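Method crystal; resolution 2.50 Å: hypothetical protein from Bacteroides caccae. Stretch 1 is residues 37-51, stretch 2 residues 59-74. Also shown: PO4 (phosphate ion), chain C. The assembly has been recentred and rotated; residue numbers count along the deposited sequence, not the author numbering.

Stretch 1 (37-51) GFQEGDQVDFDFRWD
Stretch 2, residues 59-74: EGYLGPVGAEIVERHS

Strand 43-50 runs antiparallel to strand 60-66 (142° between directions), the two stretches together burying 1101 Å². Backbone hydrogen bonds set the register: Trp50 N to Gly60 O and Gly60 N to Trp50 O, both 2.9 Å; Phe48 N to Leu62 O, 2.7 Å, and Leu62 N to Phe48 O, 3.1 Å. A beta bulge then shifts the pairing by one, so Phe46 faces Val65 (Phe46 N to Val65 O 2.8 Å; Val65 N to Phe46 O 3.0 Å). At the bulge, Gly63 (phi/psi 155/148) precedes cis Pro64; Asp47 OD1 fills the hollow, 3.3 Å from Gly63 CA, where a CB would clash with it. Trp50 (chi1 p, chi2 81°) folds its indole over Gly60: Gly60 CA sits 3.7 Å from the centroid of the Trp50 five-membered ring, a CH-pi contact that bare glycine permits. On this same face, Leu62 CB meets Trp50 CZ3 at 3.7 Å, Val65 CB meets the Phe48 ring edge at CE1, 3.9 Å, and the Phe46 ring (chi1 m) lays one face against small Ala67, CE2 to CB 3.3 Å. Ala67 N bonds Val44 O at 2.8 Å. Further along, Arg72 (chi1 t, chi2 t, chi3 m, chi4 -87°) reaches the Gln39-Asp42 type II turn, NH1 to Asp42 O 2.9 Å. On the opposite face, Arg49 (chi1 t) packs CG against Tyr61 CE1, 4.1 Å.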

ATOM      1  N   GLY A  37      13.761  14.698  43.884  1.00 61.50           N
ATOM      2  CA  GLY A  37      13.711  15.914  43.069  1.00 60.78           C
ATOM      3  C   GLY A  37      12.632  15.969  41.999  1.00 58.64           C
ATOM      4  O   GLY A  37      12.698  16.805  41.102  1.00 59.39           O
ATOM      5  N   PHE A  38      11.628  15.101  42.083  1.00 56.51           N
ATOM      6  CA  PHE A  38      10.495  15.184  41.163  1.00 55.57           C
ATOM      7  C   PHE A  38       9.726  16.480  41.378  1.00 59.14           C
ATOM      8  O   PHE A  38       9.761  17.059  42.468  1.00 60.90           O
ATOM      9  CB  PHE A  38       9.569  13.980  41.324  1.00 53.98           C
ATOM     10  CG  PHE A  38      10.185  12.690  40.869  1.00 52.66           C
ATOM     11  CD1 PHE A  38      10.129  12.311  39.535  1.00 50.24           C
ATOM     12  CD2 PHE A  38      10.834  11.863  41.771  1.00 52.33           C
ATOM     13  CE1 PHE A  38      10.702  11.123  39.115  1.00 48.81           C
ATOM     14  CE2 PHE A  38      11.405  10.676  41.355  1.00 50.24           C
ATOM     15  CZ  PHE A  38      11.342  10.303  40.030  1.00 47.86           C
ATOM     16  N   GLN A  39       9.036  16.930  40.330  1.00 59.04           N
ATOM     17  CA  GLN A  39       8.339  18.213  40.351  1.00 61.91           C
ATOM     18  C   GLN A  39       6.944  18.093  39.755  1.00 64.99           C
ATOM     19  O   GLN A  39       6.685  17.209  38.939  1.00 64.14           O
ATOM     20  CB  GLN A  39       9.137  19.258  39.578  1.00 61.00           C
ATOM     21  CG  GLN A  39      10.552  19.456  40.095  1.00 61.52           C
ATOM     22  CD  GLN A  39      11.232  20.686  39.518  1.00 63.41           C
ATOM     23  OE1 GLN A  39      10.667  21.396  38.687  1.00 63.69           O
ATOM     24  NE2 GLN A  39      12.456  20.948  39.967  1.00 65.34           N
ATOM     25  N   GLU A  40       6.045  18.984  40.177  1.00 71.64           N
ATOM     26  CA  GLU A  40       4.701  19.052  39.609  1.00 74.08           C
ATOM     27  C   GLU A  40       4.826  19.293  38.115  1.00 67.87           C
ATOM     28  O   GLU A  40       5.531  20.208  37.685  1.00 67.45           O
ATOM     29  CB  GLU A  40       3.893  20.203  40.215  1.00 85.22           C
ATOM     30  CG  GLU A  40       3.520  20.050  41.682  1.00 95.29           C
ATOM     31  CD  GLU A  40       2.965  21.339  42.277  1.00106.17           C
ATOM     32  OE1 GLU A  40       2.176  22.030  41.590  1.00107.93           O
ATOM     33  OE2 GLU A  40       3.316  21.665  43.433  1.00107.22           O
ATOM     34  N   GLY A  41       4.159  18.464  37.328  1.00 62.19           N
ATOM     35  CA  GLY A  41       4.175  18.626  35.883  1.00 59.40           C
ATOM     36  C   GLY A  41       5.173  17.734  35.171  1.00 55.76           C
ATOM     37  O   GLY A  41       5.138  17.647  33.946  1.00 54.01           O
ATOM     38  N   ASP A  42       6.068  17.083  35.917  1.00 54.46           N
ATOM     39  CA  ASP A  42       6.953  16.077  35.332  1.00 51.34           C
ATOM     40  C   ASP A  42       6.103  15.025  34.638  1.00 50.09           C
ATOM     41  O   ASP A  42       5.079  14.596  35.174  1.00 51.47           O
ATOM     42  CB  ASP A  42       7.834  15.404  36.393  1.00 51.18           C
ATOM     43  CG  ASP A  42       9.003  16.274  36.828  1.00 53.61           C
ATOM     44  OD1 ASP A  42       9.063  17.452  36.428  1.00 55.39           O
ATOM     45  OD2 ASP A  42       9.868  15.782  37.585  1.00 52.87           O
ATOM     46  N   GLN A  43       6.512  14.642  33.431  1.00 48.25           N
ATOM     47  CA  GLN A  43       5.828  13.599  32.682  1.00 46.72           C
ATOM     48  C   GLN A  43       6.776  12.422  32.478  1.00 42.58           C
ATOM     49  O   GLN A  43       7.968  12.505  32.789  1.00 39.66           O
ATOM     50  CB  GLN A  43       5.312  14.147  31.352  1.00 49.20           C
ATOM     51  CG  GLN A  43       4.414  15.373  31.523  1.00 54.93           C
ATOM     52  CD  GLN A  43       3.602  15.728  30.282  1.00 59.68           C
ATOM     53  OE1 GLN A  43       3.389  14.898  29.397  1.00 61.38           O
ATOM     54  NE2 GLN A  43       3.136  16.971  30.222  1.00 64.49           N
ATOM     55  N   VAL A  44       6.231  11.317  31.989  1.00 40.29           N
ATOM     56  CA  VAL A  44       7.016  10.124  31.746  1.00 39.32           C
ATOM     57  C   VAL A  44       6.745   9.633  30.330  1.00 38.43           C
ATOM     58  O   VAL A  44       5.591   9.527  29.917  1.00 38.22           O
ATOM     59  CB  VAL A  44       6.681   9.027  32.773  1.00 40.57           C
ATOM     60  CG1 VAL A  44       7.436   7.744  32.466  1.00 40.76           C
ATOM     61  CG2 VAL A  44       7.003   9.505  34.187  1.00 42.86           C
ATOM     62  N   ASP A  45       7.822   9.341  29.601  1.00 39.88           N
ATOM     63  CA  ASP A  45       7.756   8.883  28.210  1.00 41.49           C
ATOM     64  C   ASP A  45       8.293   7.466  28.074  1.00 38.12           C
ATOM     65  O   ASP A  45       9.219   7.073  28.782  1.00 35.33           O
ATOM     66  CB  ASP A  45       8.609   9.783  27.311  1.00 46.26           C
ATOM     67  CG  ASP A  45       7.940  11.092  26.975  1.00 53.59           C
ATOM     68  OD1 ASP A  45       6.711  11.102  26.717  1.00 66.70           O
ATOM     69  OD2 ASP A  45       8.656  12.113  26.949  1.00 54.74           O
ATOM     70  N   PHE A  46       7.715   6.725  27.132  1.00 36.74           N
ATOM     71  CA  PHE A  46       8.186   5.399  26.764  1.00 34.17           C
ATOM     72  C   PHE A  46       8.806   5.442  25.379  1.00 34.25           C
ATOM     73  O   PHE A  46       8.309   6.151  24.504  1.00 33.84           O
ATOM     74  CB  PHE A  46       7.016   4.427  26.663  1.00 32.68           C
ATOM     75  CG  PHE A  46       6.331   4.127  27.961  1.00 32.48           C
ATOM     76  CD1 PHE A  46       7.056   3.753  29.083  1.00 33.37           C
ATOM     77  CD2 PHE A  46       4.943   4.142  28.034  1.00 31.57           C
ATOM     78  CE1 PHE A  46       6.408   3.436  30.267  1.00 34.02           C
ATOM     79  CE2 PHE A  46       4.294   3.831  29.213  1.00 32.42           C
ATOM     80  CZ  PHE A  46       5.026   3.478  30.331  1.00 33.61           C
ATOM     81  N   ASP A  47       9.874   4.671  25.182  1.00 34.65           N
ATOM     82  CA  ASP A  47      10.350   4.317  23.847  1.00 36.35           C
ATOM     83  C   ASP A  47      10.307   2.792  23.727  1.00 34.31           C
ATOM     84  O   ASP A  47      10.803   2.086  24.598  1.00 32.91           O
ATOM     85  CB  ASP A  47      11.778   4.828  23.605  1.00 43.18           C
ATOM     86  CG  ASP A  47      11.830   6.322  23.220  1.00 53.50           C
ATOM     87  OD1 ASP A  47      10.781   7.010  23.203  1.00 58.49           O
ATOM     88  OD2 ASP A  47      12.942   6.815  22.925  1.00 63.48           O
ATOM     89  N   PHE A  48       9.712   2.294  22.646  1.00 33.49           N
ATOM     90  CA  PHE A  48       9.538   0.858  22.428  1.00 32.67           C
ATOM     91  C   PHE A  48      10.447   0.356  21.309  1.00 32.56           C
ATOM     92  O   PHE A  48      10.614   1.028  20.291  1.00 32.18           O
ATOM     93  CB  PHE A  48       8.085   0.553  22.040  1.00 32.45           C
ATOM     94  CG  PHE A  48       7.078   0.911  23.100  1.00 31.75           C
ATOM     95  CD1 PHE A  48       6.658   2.222  23.264  1.00 31.67           C
ATOM     96  CD2 PHE A  48       6.521  -0.067  23.900  1.00 31.77           C
ATOM     97  CE1 PHE A  48       5.720   2.550  24.226  1.00 32.26           C
ATOM     98  CE2 PHE A  48       5.587   0.253  24.864  1.00 32.08           C
ATOM     99  CZ  PHE A  48       5.190   1.565  25.032  1.00 32.45           C
ATOM    100  N   ARG A  49      11.009  -0.833  21.499  1.00 33.09           N
ATOM    101  CA  ARG A  49      11.764  -1.529  20.458  1.00 33.56           C
ATOM    102  C   ARG A  49      11.319  -2.984  20.417  1.00 32.70           C
ATOM    103  O   ARG A  49      11.325  -3.651  21.443  1.00 32.93           O
ATOM    104  CB  ARG A  49      13.254  -1.468  20.756  1.00 35.55           C
ATOM    105  CG  ARG A  49      14.131  -2.050  19.653  1.00 38.55           C
ATOM    106  CD  ARG A  49      15.461  -2.541  20.207  1.00 40.39           C
ATOM    107  NE  ARG A  49      15.289  -3.710  21.070  1.00 41.16           N
ATOM    108  CZ  ARG A  49      16.259  -4.276  21.782  1.00 42.50           C
ATOM    109  NH1 ARG A  49      17.499  -3.795  21.746  1.00 42.41           N
ATOM    110  NH2 ARG A  49      15.983  -5.329  22.543  1.00 44.40           N
ATOM    111  N   TRP A  50      10.926  -3.473  19.244  1.00 33.48           N
ATOM    112  CA  TRP A  50      10.454  -4.851  19.127  1.00 34.64           C
ATOM    113  C   TRP A  50      10.905  -5.577  17.859  1.00 36.87           C
ATOM    114  O   TRP A  50      11.212  -4.958  16.848  1.00 37.09           O
ATOM    115  CB  TRP A  50       8.929  -4.902  19.231  1.00 32.96           C
ATOM    116  CG  TRP A  50       8.194  -4.270  18.089  1.00 33.07           C
ATOM    117  CD1 TRP A  50       7.937  -4.827  16.877  1.00 33.42           C
ATOM    118  CD2 TRP A  50       7.583  -2.976  18.072  1.00 32.47           C
ATOM    119  NE1 TRP A  50       7.218  -3.958  16.098  1.00 31.89           N
ATOM    120  CE2 TRP A  50       6.983  -2.815  16.807  1.00 32.30           C
ATOM    121  CE3 TRP A  50       7.483  -1.935  19.005  1.00 32.39           C
ATOM    122  CZ2 TRP A  50       6.294  -1.650  16.438  1.00 32.06           C
ATOM    123  CZ3 TRP A  50       6.798  -0.771  18.639  1.00 33.03           C
ATOM    124  CH2 TRP A  50       6.214  -0.644  17.362  1.00 32.39           C
ATOM    125  N   ASP A  51      10.930  -6.904  17.946  1.00 40.67           N
ATOM    126  CA  ASP A  51      11.209  -7.788  16.815  1.00 45.05           C
ATOM    127  C   ASP A  51      10.073  -8.798  16.707  1.00 46.99           C
ATOM    128  O   ASP A  51       9.940  -9.655  17.575  1.00 49.56           O
ATOM    129  CB  ASP A  51      12.523  -8.530  17.051  1.00 48.39           C
ATOM    130  CG  ASP A  51      13.676  -7.594  17.331  1.00 51.49           C
ATOM    131  OD1 ASP A  51      14.106  -6.900  16.381  1.00 52.47           O
ATOM    132  OD2 ASP A  51      14.146  -7.548  18.492  1.00 50.38           O
ATOM    133  N   GLU A  59      14.416  -2.808  13.051  1.00 42.06           N
ATOM    134  CA  GLU A  59      13.440  -3.396  13.961  1.00 42.44           C
ATOM    135  C   GLU A  59      12.150  -2.565  13.927  1.00 39.77           C
ATOM    136  O   GLU A  59      11.973  -1.718  13.056  1.00 39.85           O
ATOM    137  CB  GLU A  59      14.007  -3.429  15.380  1.00 43.68           C
ATOM    138  CG  GLU A  59      15.392  -4.039  15.475  1.00 48.84           C
ATOM    139  CD  GLU A  59      15.884  -4.082  16.898  1.00 50.68           C
ATOM    140  OE1 GLU A  59      15.420  -4.949  17.666  1.00 52.09           O
ATOM    141  OE2 GLU A  59      16.732  -3.241  17.250  1.00 54.03           O
ATOM    142  N   GLY A  60      11.247  -2.828  14.860  1.00 38.05           N
ATOM    143  CA  GLY A  60      10.078  -1.981  15.068  1.00 37.68           C
ATOM    144  C   GLY A  60      10.352  -0.989  16.187  1.00 36.73           C
ATOM    145  O   GLY A  60      10.899  -1.364  17.225  1.00 35.18           O
ATOM    146  N   TYR A  61       9.973   0.272  15.972  1.00 36.45           N
ATOM    147  CA  TYR A  61      10.266   1.352  16.920  1.00 36.55           C
ATOM    148  C   TYR A  61       9.048   2.210  17.173  1.00 35.14           C
ATOM    149  O   TYR A  61       8.222   2.388  16.299  1.00 35.47           O
ATOM    150  CB  TYR A  61      11.376   2.253  16.384  1.00 37.30           C
ATOM    151  CG  TYR A  61      12.563   1.501  15.843  1.00 37.49           C
ATOM    152  CD1 TYR A  61      13.468   0.897  16.702  1.00 37.12           C
ATOM    153  CD2 TYR A  61      12.776   1.385  14.473  1.00 37.88           C
ATOM    154  CE1 TYR A  61      14.568   0.203  16.215  1.00 38.32           C
ATOM    155  CE2 TYR A  61      13.872   0.692  13.976  1.00 39.09           C
ATOM    156  CZ  TYR A  61      14.763   0.104  14.853  1.00 39.44           C
ATOM    157  OH  TYR A  61      15.852  -0.585  14.370  1.00 41.69           O
ATOM    158  N   LEU A  62       8.948   2.747  18.378  1.00 36.49           N
ATOM    159  CA  LEU A  62       7.892   3.688  18.718  1.00 37.66           C
ATOM    160  C   LEU A  62       8.370   4.554  19.873  1.00 39.26           C
ATOM    161  O   LEU A  62       9.013   4.057  20.792  1.00 38.56           O
ATOM    162  CB  LEU A  62       6.618   2.941  19.105  1.00 38.80           C
ATOM    163  CG  LEU A  62       5.349   3.778  19.249  1.00 40.96           C
ATOM    164  CD1 LEU A  62       4.988   4.461  17.935  1.00 41.58           C
ATOM    165  CD2 LEU A  62       4.209   2.892  19.739  1.00 41.30           C
ATOM    166  N   GLY A  63       8.068   5.845  19.817  1.00 41.26           N
ATOM    167  CA  GLY A  63       8.497   6.770  20.858  1.00 45.60           C
ATOM    168  C   GLY A  63       8.598   8.205  20.366  1.00 51.38           C
ATOM    169  O   GLY A  63       8.911   8.433  19.198  1.00 50.89           O
ATOM    170  N   PRO A  64       8.325   9.189  21.249  1.00 54.89           N
ATOM    171  CA  PRO A  64       7.930   9.050  22.646  1.00 49.73           C
ATOM    172  C   PRO A  64       6.425   8.819  22.781  1.00 45.68           C
ATOM    173  O   PRO A  64       5.626   9.415  22.066  1.00 49.16           O
ATOM    174  CB  PRO A  64       8.304  10.402  23.234  1.00 54.66           C
ATOM    175  CG  PRO A  64       8.043  11.361  22.109  1.00 58.47           C
ATOM    176  CD  PRO A  64       8.260  10.599  20.819  1.00 58.08           C
ATOM    177  N   VAL A  65       6.052   7.940  23.686  1.00 45.79           N
ATOM    178  CA  VAL A  65       4.658   7.659  23.957  1.00 45.74           C
ATOM    179  C   VAL A  65       4.485   7.995  25.425  1.00 46.45           C
ATOM    180  O   VAL A  65       5.157   7.417  26.277  1.00 49.77           O
ATOM    181  CB  VAL A  65       4.326   6.174  23.693  1.00 45.76           C
ATOM    182  CG1 VAL A  65       2.861   5.867  24.000  1.00 44.08           C
ATOM    183  CG2 VAL A  65       4.658   5.806  22.254  1.00 45.00           C
ATOM    184  N   GLY A  66       3.609   8.952  25.713  1.00 45.51           N
ATOM    185  CA  GLY A  66       3.376   9.385  27.077  1.00 42.67           C
ATOM    186  C   GLY A  66       2.841   8.238  27.900  1.00 42.15           C
ATOM    187  O   GLY A  66       1.994   7.475  27.433  1.00 43.04           O
ATOM    188  N   ALA A  67       3.358   8.109  29.118  1.00 41.92           N
ATOM    189  CA  ALA A  67       2.887   7.105  30.051  1.00 40.82           C
ATOM    190  C   ALA A  67       1.773   7.694  30.899  1.00 41.53           C
ATOM    191  O   ALA A  67       1.840   8.858  31.297  1.00 40.46           O
ATOM    192  CB  ALA A  67       4.028   6.652  30.942  1.00 41.89           C
ATOM    193  N   GLU A  68       0.748   6.895  31.176  1.00 41.99           N
ATOM    194  CA  GLU A  68      -0.280   7.301  32.125  1.00 45.40           C
ATOM    195  C   GLU A  68       0.309   7.247  33.538  1.00 45.35           C
ATOM    196  O   GLU A  68       0.835   6.217  33.960  1.00 41.08           O
ATOM    197  CB  GLU A  68      -1.512   6.400  32.024  1.00 49.66           C
ATOM    198  CG  GLU A  68      -2.702   6.872  32.850  1.00 55.58           C
ATOM    199  CD  GLU A  68      -3.826   5.848  32.909  1.00 63.46           C
ATOM    200  OE1 GLU A  68      -3.902   4.977  32.012  1.00 64.58           O
ATOM    201  OE2 GLU A  68      -4.632   5.906  33.864  1.00 69.83           O
ATOM    202  N   ILE A  69       0.225   8.367  34.250  1.00 46.75           N
ATOM    203  CA  ILE A  69       0.719   8.458  35.621  1.00 47.53           C
ATOM    204  C   ILE A  69      -0.435   8.239  36.589  1.00 49.11           C
ATOM    205  O   ILE A  69      -1.395   8.995  36.580  1.00 51.19           O
ATOM    206  CB  ILE A  69       1.361   9.829  35.883  1.00 47.13           C
ATOM    207  CG1 ILE A  69       2.575  10.001  34.971  1.00 45.65           C
ATOM    208  CG2 ILE A  69       1.769   9.960  37.349  1.00 48.75           C
ATOM    209  CD1 ILE A  69       3.063  11.427  34.858  1.00 47.90           C
ATOM    210  N   VAL A  70      -0.324   7.212  37.428  1.00 49.44           N
ATOM    211  CA  VAL A  70      -1.403   6.820  38.337  1.00 52.73           C
ATOM    212  C   VAL A  70      -1.263   7.491  39.708  1.00 54.88           C
ATOM    213  O   VAL A  70      -2.238   7.991  40.247  1.00 57.22           O
ATOM    214  CB  VAL A  70      -1.440   5.281  38.504  1.00 54.87           C
ATOM    215  CG1 VAL A  70      -2.523   4.855  39.491  1.00 58.48           C
ATOM    216  CG2 VAL A  70      -1.663   4.619  37.152  1.00 52.36           C
ATOM    217  N   GLU A  71      -0.057   7.473  40.269  1.00 58.10           N
ATOM    218  CA  GLU A  71       0.234   8.095  41.564  1.00 64.32           C
ATOM    219  C   GLU A  71       1.430   9.002  41.397  1.00 61.97           C
ATOM    220  O   GLU A  71       2.280   8.765  40.544  1.00 58.32           O
ATOM    221  CB  GLU A  71       0.569   7.046  42.633  1.00 73.61           C
ATOM    222  CG  GLU A  71      -0.540   6.049  42.942  1.00 81.44           C
ATOM    223  CD  GLU A  71      -1.726   6.673  43.655  1.00 89.90           C
ATOM    224  OE1 GLU A  71      -1.526   7.636  44.430  1.00 98.44           O
ATOM    225  OE2 GLU A  71      -2.862   6.189  43.445  1.00 94.24           O
ATOM    226  N   ARG A  72       1.508  10.028  42.232  1.00 67.32           N
ATOM    227  CA  ARG A  72       2.547  11.038  42.100  1.00 71.38           C
ATOM    228  C   ARG A  72       2.939  11.592  43.470  1.00 77.20           C
ATOM    229  O   ARG A  72       2.078  12.045  44.223  1.00 82.13           O
ATOM    230  CB  ARG A  72       2.036  12.157  41.189  1.00 69.37           C
ATOM    231  CG  ARG A  72       3.078  13.187  40.791  1.00 69.39           C
ATOM    232  CD  ARG A  72       2.404  14.418  40.211  1.00 70.05           C
ATOM    233  NE  ARG A  72       1.740  14.146  38.935  1.00 68.18           N
ATOM    234  CZ  ARG A  72       2.325  14.199  37.738  1.00 64.36           C
ATOM    235  NH1 ARG A  72       3.619  14.503  37.621  1.00 61.62           N
ATOM    236  NH2 ARG A  72       1.610  13.939  36.643  1.00 61.93           N
ATOM    237  N   HIS A  73       4.234  11.529  43.787  1.00 81.71           N
ATOM    238  CA  HIS A  73       4.799  12.183  44.975  1.00 86.85           C
ATOM    239  C   HIS A  73       6.138  12.828  44.609  1.00 86.16           C
ATOM    240  O   HIS A  73       6.583  12.755  43.461  1.00 81.55           O
ATOM    241  CB  HIS A  73       5.037  11.205  46.150  1.00 90.25           C
ATOM    242  CG  HIS A  73       4.405   9.855  45.983  1.00 98.74           C
ATOM    243  ND1 HIS A  73       5.135   8.710  45.720  1.00102.80           N
ATOM    244  CD2 HIS A  73       3.113   9.467  46.061  1.00103.48           C
ATOM    245  CE1 HIS A  73       4.311   7.681  45.630  1.00104.48           C
ATOM    246  NE2 HIS A  73       3.079   8.113  45.831  1.00106.41           N
ATOM    247  N   SER A  74       6.779  13.445  45.597  1.00 87.58           N
ATOM    248  CA  SER A  74       8.087  14.075  45.408  1.00 84.03           C
ATOM    249  C   SER A  74       9.220  13.053  45.398  1.00 75.82           C
ATOM    250  O   SER A  74      10.300  13.353  44.880  1.00 78.45           O
ATOM    251  CB  SER A  74       8.345  15.096  46.514  1.00 88.90           C
ATOM    252  OG  SER A  74       8.306  14.470  47.785  1.00 89.23           O
TER
HETATM  253  P   PO4 C 501      19.131  -5.840  24.554  1.00 48.92           P
HETATM  254  O1  PO4 C 501      18.651  -4.978  25.707  1.00 54.00           O
HETATM  255  O2  PO4 C 501      18.064  -6.832  24.169  1.00 41.10           O
HETATM  256  O3  PO4 C 501      19.438  -4.972  23.369  1.00 49.09           O
HETATM  257  O4  PO4 C 501      20.404  -6.540  24.948  1.00 59.60           O
HETATM  258  O   HOH W   1       3.142  11.246  31.209  1.00 43.17           O